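Uncharacterized protein (Sulfolobus solfataricus P2, PDB 2QS7) is of unknown function but belongs to the DsrE/DsrF-like family and is a putative oxidoreductase. Local coordinates at residues A[19-33]-A[84-97]. Numbering follows the deposited sequence.
Sequences IDKLMPVGILTSGAA and YPMWHQLVQQAKEI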
ATOM      1  N   ILE A  19      -4.165   5.745  12.659  1.00 52.58           N
ATOM      2  CA  ILE A  19      -5.601   5.541  12.730  1.00 53.63           C
ATOM      3  C   ILE A  19      -6.272   5.611  11.366  1.00 53.61           C
ATOM      4  O   ILE A  19      -7.199   4.854  11.121  1.00 52.89           O
ATOM      5  CB  ILE A  19      -6.285   6.523  13.748  1.00 54.11           C
ATOM      6  CG1 ILE A  19      -7.723   6.104  14.057  1.00 56.95           C
ATOM      7  CG2 ILE A  19      -6.264   7.964  13.251  1.00 52.83           C
ATOM      8  CD1 ILE A  19      -7.821   4.791  14.757  1.00 65.94           C
ATOM      9  N   ASP A  20      -5.792   6.486  10.489  1.00 53.01           N
ATOM     10  CA  ASP A  20      -6.397   6.630   9.168  1.00 53.71           C
ATOM     11  C   ASP A  20      -6.188   5.411   8.305  1.00 54.35           C
ATOM     12  O   ASP A  20      -6.938   5.205   7.366  1.00 55.71           O
ATOM     13  CB  ASP A  20      -5.927   7.903   8.455  1.00 54.41           C
ATOM     14  CG  ASP A  20      -4.429   8.002   8.377  1.00 58.62           C
ATOM     15  OD1 ASP A  20      -3.801   8.065   9.464  1.00 58.87           O
ATOM     16  OD2 ASP A  20      -3.892   8.047   7.241  1.00 61.95           O
ATOM     17  N   LYS A  21      -5.196   4.581   8.617  1.00 55.46           N
ATOM     18  CA  LYS A  21      -5.011   3.335   7.876  1.00 56.42           C
ATOM     19  C   LYS A  21      -5.668   2.149   8.583  1.00 55.49           C
ATOM     20  O   LYS A  21      -6.132   1.211   7.950  1.00 57.62           O
ATOM     21  CB  LYS A  21      -3.548   3.080   7.569  1.00 59.77           C
ATOM     22  CG  LYS A  21      -2.987   4.117   6.591  1.00 67.02           C
ATOM     23  CD  LYS A  21      -1.959   3.517   5.639  1.00 74.38           C
ATOM     24  CE  LYS A  21      -1.331   4.571   4.726  1.00 78.23           C
ATOM     25  NZ  LYS A  21      -0.212   4.039   3.859  1.00 85.31           N
ATOM     26  N   LEU A  22      -5.761   2.209   9.897  1.00 54.53           N
ATOM     27  CA  LEU A  22      -6.399   1.136  10.635  1.00 53.96           C
ATOM     28  C   LEU A  22      -7.906   1.155  10.395  1.00 55.22           C
ATOM     29  O   LEU A  22      -8.519   0.097  10.380  1.00 54.66           O
ATOM     30  CB  LEU A  22      -6.058   1.220  12.128  1.00 54.52           C
ATOM     31  CG  LEU A  22      -4.605   0.908  12.516  1.00 53.69           C
ATOM     32  CD1 LEU A  22      -4.289   1.367  13.947  1.00 51.90           C
ATOM     33  CD2 LEU A  22      -4.308  -0.583  12.313  1.00 51.90           C
HETATM   34  N   MSE A  23      -8.515   2.335  10.213  1.00 55.95           N
HETATM   35  CA  MSE A  23      -9.964   2.397   9.930  1.00 55.83           C
HETATM   36  C   MSE A  23     -10.376   1.615   8.680  1.00 55.67           C
HETATM   37  O   MSE A  23     -11.301   0.827   8.753  1.00 55.42           O
HETATM   38  CB  MSE A  23     -10.457   3.840   9.849  1.00 55.64           C
HETATM   39  CG  MSE A  23     -10.696   4.535  11.204  1.00 63.22           C
HETATM   40 SE   MSE A  23     -11.985   3.595  12.359  0.75 73.77          SE
HETATM   41  CE  MSE A  23     -13.328   2.962  11.042  1.00 63.38           C
ATOM     42  N   PRO A  24      -9.730   1.867   7.530  1.00 56.80           N
ATOM     43  CA  PRO A  24      -9.951   1.067   6.326  1.00 56.38           C
ATOM     44  C   PRO A  24      -9.828  -0.434   6.599  1.00 56.14           C
ATOM     45  O   PRO A  24     -10.578  -1.235   6.028  1.00 59.08           O
ATOM     46  CB  PRO A  24      -8.815   1.506   5.404  1.00 56.29           C
ATOM     47  CG  PRO A  24      -8.410   2.782   5.835  1.00 60.91           C
ATOM     48  CD  PRO A  24      -8.811   2.979   7.267  1.00 59.98           C
ATOM     49  N   VAL A  25      -8.834  -0.845   7.388  1.00 55.19           N
ATOM     50  CA  VAL A  25      -8.679  -2.280   7.742  1.00 54.45           C
ATOM     51  C   VAL A  25      -9.964  -2.770   8.400  1.00 54.85           C
ATOM     52  O   VAL A  25     -10.506  -3.777   8.011  1.00 54.55           O
ATOM     53  CB  VAL A  25      -7.480  -2.534   8.678  1.00 56.49           C
ATOM     54  CG1 VAL A  25      -7.547  -3.971   9.283  1.00 51.77           C
ATOM     55  CG2 VAL A  25      -6.164  -2.289   7.908  1.00 50.62           C
ATOM     56  N   GLY A  26     -10.471  -2.007   9.365  1.00 53.06           N
ATOM     57  CA  GLY A  26     -11.726  -2.359  10.027  1.00 52.57           C
ATOM     58  C   GLY A  26     -12.938  -2.402   9.084  1.00 51.96           C
ATOM     59  O   GLY A  26     -13.764  -3.314   9.155  1.00 51.98           O
ATOM     60  N   ILE A  27     -13.027  -1.414   8.204  1.00 50.26           N
ATOM     61  CA  ILE A  27     -14.154  -1.283   7.291  1.00 52.58           C
ATOM     62  C   ILE A  27     -14.092  -2.373   6.223  1.00 51.32           C
ATOM     63  O   ILE A  27     -15.097  -2.972   5.887  1.00 53.62           O
ATOM     64  CB  ILE A  27     -14.194   0.143   6.655  1.00 52.67           C
ATOM     65  CG1 ILE A  27     -14.491   1.199   7.724  1.00 52.35           C
ATOM     66  CG2 ILE A  27     -15.240   0.212   5.552  1.00 51.05           C
ATOM     67  CD1 ILE A  27     -14.173   2.588   7.272  1.00 52.41           C
ATOM     68  N   LEU A  28     -12.917  -2.629   5.685  1.00 51.34           N
ATOM     69  CA  LEU A  28     -12.775  -3.719   4.713  1.00 52.62           C
ATOM     70  C   LEU A  28     -13.131  -5.049   5.353  1.00 50.93           C
ATOM     71  O   LEU A  28     -13.818  -5.865   4.765  1.00 50.84           O
ATOM     72  CB  LEU A  28     -11.346  -3.810   4.211  1.00 52.48           C
ATOM     73  CG  LEU A  28     -10.965  -2.854   3.104  1.00 57.75           C
ATOM     74  CD1 LEU A  28      -9.466  -2.628   3.133  1.00 59.57           C
ATOM     75  CD2 LEU A  28     -11.432  -3.430   1.757  1.00 58.07           C
ATOM     76  N   THR A  29     -12.601  -5.288   6.552  1.00 50.98           N
ATOM     77  CA  THR A  29     -12.837  -6.561   7.214  1.00 49.32           C
ATOM     78  C   THR A  29     -14.308  -6.776   7.477  1.00 50.02           C
ATOM     79  O   THR A  29     -14.848  -7.832   7.205  1.00 50.90           O
ATOM     80  CB  THR A  29     -12.064  -6.643   8.519  1.00 52.78           C
ATOM     81  OG1 THR A  29     -10.669  -6.517   8.215  1.00 50.48           O
ATOM     82  CG2 THR A  29     -12.319  -7.971   9.214  1.00 45.70           C
ATOM     83  N   SER A  30     -14.950  -5.735   8.004  1.00 50.88           N
ATOM     84  CA  SER A  30     -16.350  -5.775   8.393  1.00 51.03           C
ATOM     85  C   SER A  30     -17.243  -5.982   7.185  1.00 50.53           C
ATOM     86  O   SER A  30     -18.133  -6.832   7.186  1.00 50.29           O
ATOM     87  CB  SER A  30     -16.708  -4.455   9.075  1.00 52.42           C
ATOM     88  OG  SER A  30     -17.959  -4.528   9.728  1.00 57.87           O
ATOM     89  N   GLY A  31     -16.979  -5.202   6.144  1.00 51.03           N
ATOM     90  CA  GLY A  31     -17.762  -5.280   4.900  1.00 50.40           C
ATOM     91  C   GLY A  31     -17.577  -6.600   4.187  1.00 50.81           C
ATOM     92  O   GLY A  31     -18.530  -7.203   3.782  1.00 52.32           O
ATOM     93  N   ALA A  32     -16.341  -7.069   4.068  1.00 51.38           N
ATOM     94  CA  ALA A  32     -16.079  -8.346   3.405  1.00 49.24           C
ATOM     95  C   ALA A  32     -16.700  -9.515   4.169  1.00 50.16           C
ATOM     96  O   ALA A  32     -17.334 -10.387   3.551  1.00 50.18           O
ATOM     97  CB  ALA A  32     -14.531  -8.515   3.210  1.00 48.11           C
ATOM     98  N   ALA A  33     -16.516  -9.543   5.492  1.00 50.45           N
ATOM     99  CA  ALA A  33     -17.073 -10.617   6.315  1.00 50.27           C
ATOM    100  C   ALA A  33     -18.592 -10.647   6.175  1.00 51.22           C
ATOM    101  O   ALA A  33     -19.172 -11.715   6.014  1.00 49.66           O
ATOM    102  CB  ALA A  33     -16.631 -10.463   7.782  1.00 49.69           C
ATOM    103  N   TYR A  84     -19.270   5.949  15.274  1.00 69.20           N
ATOM    104  CA  TYR A  84     -18.732   4.930  14.415  1.00 69.01           C
ATOM    105  C   TYR A  84     -17.799   4.054  15.268  1.00 67.57           C
ATOM    106  O   TYR A  84     -16.986   4.584  16.012  1.00 67.17           O
ATOM    107  CB  TYR A  84     -18.023   5.581  13.224  1.00 70.52           C
ATOM    108  CG  TYR A  84     -18.062   4.686  12.020  1.00 71.75           C
ATOM    109  CD1 TYR A  84     -19.176   4.682  11.178  1.00 74.03           C
ATOM    110  CD2 TYR A  84     -17.024   3.798  11.749  1.00 74.20           C
ATOM    111  CE1 TYR A  84     -19.244   3.829  10.071  1.00 73.82           C
ATOM    112  CE2 TYR A  84     -17.077   2.941  10.651  1.00 72.13           C
ATOM    113  CZ  TYR A  84     -18.187   2.964   9.819  1.00 73.77           C
ATOM    114  OH  TYR A  84     -18.233   2.121   8.739  1.00 72.65           O
ATOM    115  N   PRO A  85     -17.943   2.711  15.201  1.00 66.67           N
ATOM    116  CA  PRO A  85     -17.066   1.838  16.009  1.00 66.05           C
ATOM    117  C   PRO A  85     -15.584   2.001  15.714  1.00 64.29           C
ATOM    118  O   PRO A  85     -15.225   2.421  14.608  1.00 64.43           O
ATOM    119  CB  PRO A  85     -17.488   0.412  15.614  1.00 65.37           C
ATOM    120  CG  PRO A  85     -18.759   0.535  14.858  1.00 67.45           C
ATOM    121  CD  PRO A  85     -18.938   1.957  14.414  1.00 66.63           C
HETATM  122  N   MSE A  86     -14.735   1.684  16.697  1.00 63.07           N
HETATM  123  CA  MSE A  86     -13.281   1.732  16.527  0.50 62.99           C
HETATM  124  C   MSE A  86     -12.885   0.584  15.598  1.00 61.77           C
HETATM  125  O   MSE A  86     -13.591  -0.437  15.509  1.00 59.23           O
HETATM  126  CB  MSE A  86     -12.569   1.598  17.893  0.50 62.13           C
HETATM  127  CG  MSE A  86     -13.043   2.639  18.941  0.50 66.33           C
HETATM  128 SE   MSE A  86     -12.252   2.530  20.782  0.38 64.49          SE
HETATM  129  CE  MSE A  86     -10.593   3.489  20.543  0.50 62.18           C
ATOM    130  N   TRP A  87     -11.757   0.740  14.923  1.00 60.45           N
ATOM    131  CA  TRP A  87     -11.308  -0.258  13.985  1.00 59.35           C
ATOM    132  C   TRP A  87     -11.251  -1.673  14.549  1.00 57.57           C
ATOM    133  O   TRP A  87     -11.638  -2.639  13.865  1.00 57.92           O
ATOM    134  CB  TRP A  87      -9.953   0.156  13.411  1.00 62.19           C
ATOM    135  CG  TRP A  87      -8.822   0.001  14.349  1.00 59.93           C
ATOM    136  CD1 TRP A  87      -8.331   0.922  15.208  1.00 59.40           C
ATOM    137  CD2 TRP A  87      -8.031  -1.172  14.512  1.00 60.75           C
ATOM    138  NE1 TRP A  87      -7.269   0.403  15.896  1.00 56.49           N
ATOM    139  CE2 TRP A  87      -7.065  -0.886  15.489  1.00 61.48           C
ATOM    140  CE3 TRP A  87      -8.027  -2.427  13.901  1.00 62.86           C
ATOM    141  CZ2 TRP A  87      -6.110  -1.811  15.891  1.00 63.81           C
ATOM    142  CZ3 TRP A  87      -7.078  -3.361  14.311  1.00 63.83           C
ATOM    143  CH2 TRP A  87      -6.136  -3.041  15.309  1.00 60.26           C
ATOM    144  N   HIS A  88     -10.749  -1.817  15.765  1.00 56.61           N
ATOM    145  CA  HIS A  88     -10.618  -3.146  16.355  1.00 57.15           C
ATOM    146  C   HIS A  88     -11.957  -3.757  16.726  1.00 56.24           C
ATOM    147  O   HIS A  88     -12.074  -4.967  16.741  1.00 56.35           O
ATOM    148  CB  HIS A  88      -9.669  -3.169  17.547  1.00 60.16           C
ATOM    149  CG  HIS A  88     -10.001  -2.175  18.599  1.00 60.34           C
ATOM    150  ND1 HIS A  88     -10.937  -2.415  19.582  1.00 72.18           N
ATOM    151  CD2 HIS A  88      -9.508  -0.933  18.834  1.00 72.65           C
ATOM    152  CE1 HIS A  88     -11.015  -1.355  20.372  1.00 71.22           C
ATOM    153  NE2 HIS A  88     -10.160  -0.441  19.940  1.00 66.67           N
ATOM    154  N   GLN A  89     -12.946  -2.927  17.049  1.00 55.72           N
ATOM    155  CA  GLN A  89     -14.287  -3.403  17.336  1.00 54.85           C
ATOM    156  C   GLN A  89     -14.905  -3.938  16.064  1.00 54.18           C
ATOM    157  O   GLN A  89     -15.583  -4.946  16.083  1.00 53.27           O
ATOM    158  CB  GLN A  89     -15.150  -2.284  17.900  1.00 55.47           C
ATOM    159  CG  GLN A  89     -14.639  -1.785  19.248  1.00 57.60           C
ATOM    160  CD  GLN A  89     -15.437  -0.624  19.796  1.00 59.70           C
ATOM    161  OE1 GLN A  89     -16.023   0.174  19.054  1.00 64.66           O
ATOM    162  NE2 GLN A  89     -15.459  -0.519  21.111  1.00 59.84           N
ATOM    163  N   LEU A  90     -14.647  -3.272  14.943  1.00 53.64           N
ATOM    164  CA  LEU A  90     -15.123  -3.750  13.653  1.00 53.58           C
ATOM    165  C   LEU A  90     -14.509  -5.110  13.334  1.00 54.30           C
ATOM    166  O   LEU A  90     -15.191  -5.997  12.802  1.00 53.64           O
ATOM    167  CB  LEU A  90     -14.832  -2.743  12.531  1.00 52.27           C
ATOM    168  CG  LEU A  90     -15.584  -1.404  12.517  1.00 55.75           C
ATOM    169  CD1 LEU A  90     -15.017  -0.495  11.432  1.00 51.83           C
ATOM    170  CD2 LEU A  90     -17.092  -1.567  12.343  1.00 51.03           C
ATOM    171  N   VAL A  91     -13.237  -5.296  13.663  1.00 53.80           N
ATOM    172  CA  VAL A  91     -12.598  -6.590  13.401  1.00 52.26           C
ATOM    173  C   VAL A  91     -13.204  -7.692  14.301  1.00 53.59           C
ATOM    174  O   VAL A  91     -13.600  -8.775  13.804  1.00 53.91           O
ATOM    175  CB  VAL A  91     -11.074  -6.520  13.523  1.00 52.43           C
ATOM    176  CG1 VAL A  91     -10.461  -7.914  13.333  1.00 51.79           C
ATOM    177  CG2 VAL A  91     -10.547  -5.540  12.474  1.00 47.73           C
ATOM    178  N   GLN A  92     -13.341  -7.404  15.591  1.00 54.36           N
ATOM    179  CA  GLN A  92     -13.872  -8.382  16.509  1.00 54.81           C
ATOM    180  C   GLN A  92     -15.305  -8.744  16.154  1.00 55.03           C
ATOM    181  O   GLN A  92     -15.682  -9.915  16.217  1.00 55.58           O
ATOM    182  CB  GLN A  92     -13.754  -7.905  17.974  1.00 55.81           C
ATOM    183  CG  GLN A  92     -14.353  -8.860  19.008  1.00 60.11           C
ATOM    184  CD  GLN A  92     -13.905 -10.328  18.868  1.00 74.58           C
ATOM    185  OE1 GLN A  92     -14.747 -11.236  18.772  1.00 81.23           O
ATOM    186  NE2 GLN A  92     -12.592 -10.562  18.827  1.00 72.46           N
ATOM    187  N   GLN A  93     -16.109  -7.755  15.784  1.00 55.48           N
ATOM    188  CA  GLN A  93     -17.502  -8.022  15.392  1.00 56.48           C
ATOM    189  C   GLN A  93     -17.509  -8.867  14.128  1.00 56.26           C
ATOM    190  O   GLN A  93     -18.342  -9.750  13.979  1.00 56.84           O
ATOM    191  CB  GLN A  93     -18.290  -6.730  15.152  1.00 56.99           C
ATOM    192  N   ALA A  94     -16.575  -8.599  13.221  1.00 54.95           N
ATOM    193  CA  ALA A  94     -16.487  -9.370  11.976  1.00 54.63           C
ATOM    194  C   ALA A  94     -16.192 -10.834  12.290  1.00 54.59           C
ATOM    195  O   ALA A  94     -16.771 -11.715  11.663  1.00 54.37           O
ATOM    196  CB  ALA A  94     -15.451  -8.802  11.043  1.00 51.44           C
ATOM    197  N   LYS A  95     -15.312 -11.090  13.274  1.00 56.00           N
ATOM    198  CA  LYS A  95     -14.995 -12.471  13.671  1.00 57.18           C
ATOM    199  C   LYS A  95     -16.225 -13.194  14.165  1.00 58.86           C
ATOM    200  O   LYS A  95     -16.353 -14.374  13.931  1.00 59.74           O
ATOM    201  CB  LYS A  95     -13.936 -12.553  14.772  1.00 55.73           C
ATOM    202  CG  LYS A  95     -12.572 -12.152  14.359  1.00 56.46           C
ATOM    203  CD  LYS A  95     -11.536 -12.347  15.468  1.00 57.91           C
ATOM    204  CE  LYS A  95     -11.136 -13.795  15.657  1.00 61.30           C
ATOM    205  NZ  LYS A  95     -10.006 -13.895  16.656  1.00 63.25           N
ATOM    206  N   GLU A  96     -17.103 -12.490  14.875  1.00 63.15           N
ATOM    207  CA  GLU A  96     -18.336 -13.093  15.398  1.00 66.47           C
ATOM    208  C   GLU A  96     -19.323 -13.371  14.264  1.00 67.21           C
ATOM    209  O   GLU A  96     -20.004 -14.376  14.270  1.00 70.33           O
ATOM    210  CB  GLU A  96     -18.980 -12.182  16.456  1.00 66.40           C
ATOM    211  CG  GLU A  96     -18.089 -11.903  17.702  1.00 69.18           C
ATOM    212  CD  GLU A  96     -18.614 -10.762  18.620  1.00 73.66           C
ATOM    213  OE1 GLU A  96     -19.675 -10.160  18.303  1.00 77.17           O
ATOM    214  OE2 GLU A  96     -17.952 -10.455  19.656  1.00 77.56           O
ATOM    215  N   ILE A  97     -19.372 -12.486  13.279  1.00 67.94           N
ATOM    216  CA  ILE A  97     -20.300 -12.591  12.148  1.00 69.19           C
ATOM    217  C   ILE A  97     -19.855 -13.561  11.048  1.00 68.69           C
ATOM    218  O   ILE A  97     -20.672 -14.311  10.525  1.00 70.26           O
ATOM    219  CB  ILE A  97     -20.550 -11.143  11.560  1.00 70.92           C
ATOM    220  CG1 ILE A  97     -21.788 -10.539  12.216  1.00 74.42           C
ATOM    221  CG2 ILE A  97     -20.708 -11.121  10.032  1.00 70.21           C
ATOM    222  CD1 ILE A  97     -21.725 -10.476  13.749  1.00 79.79           C
TER
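Trp87 lays its indole flat against Leu22, whose CB stands 3.8 Å from the centroid of the five-membered ring in a CH-pi contact, 9° off the normal, while CD1 reaches over NE1 and CE2 on the same face. CB of His88 backs the opposite face, and a chi1 of 74°, with CG wedged between backbone N and carbonyl carbon, turns the indole across helix 19-33, toward the sheet, where it meets Phe43 of strand 38-43. With an alanine in place of Trp87, Leu22 would probably lose the flat surface it lies on, and CD1 of Ile19 its support. One turn on, Leu90 is the knob in a hole formed by Met23, Gly26, Ile27 and Ser30. Its CD1 settles 3.7 Å from Gly26 C, a hollow that exists because Gly26 lacks a side chain: a CB there would crowd both Leu90 CD1 and Trp87 O. Helices 19-33 and 87-97 run side by side at 20°, their axes 7.9 Å apart, packed on a parallel sheet where Val91 and Thr29 both touch Leu41. Met23, bent at chi2 and chi3, fits CE into the corner where the Tyr84 ring and Leu90 CD1 meet, 3.8 Å from Tyr84 CE2. Ala94 CB nestles between Thr29 CG2 (3.7 Å) and Ala33 CB (3.8 Å).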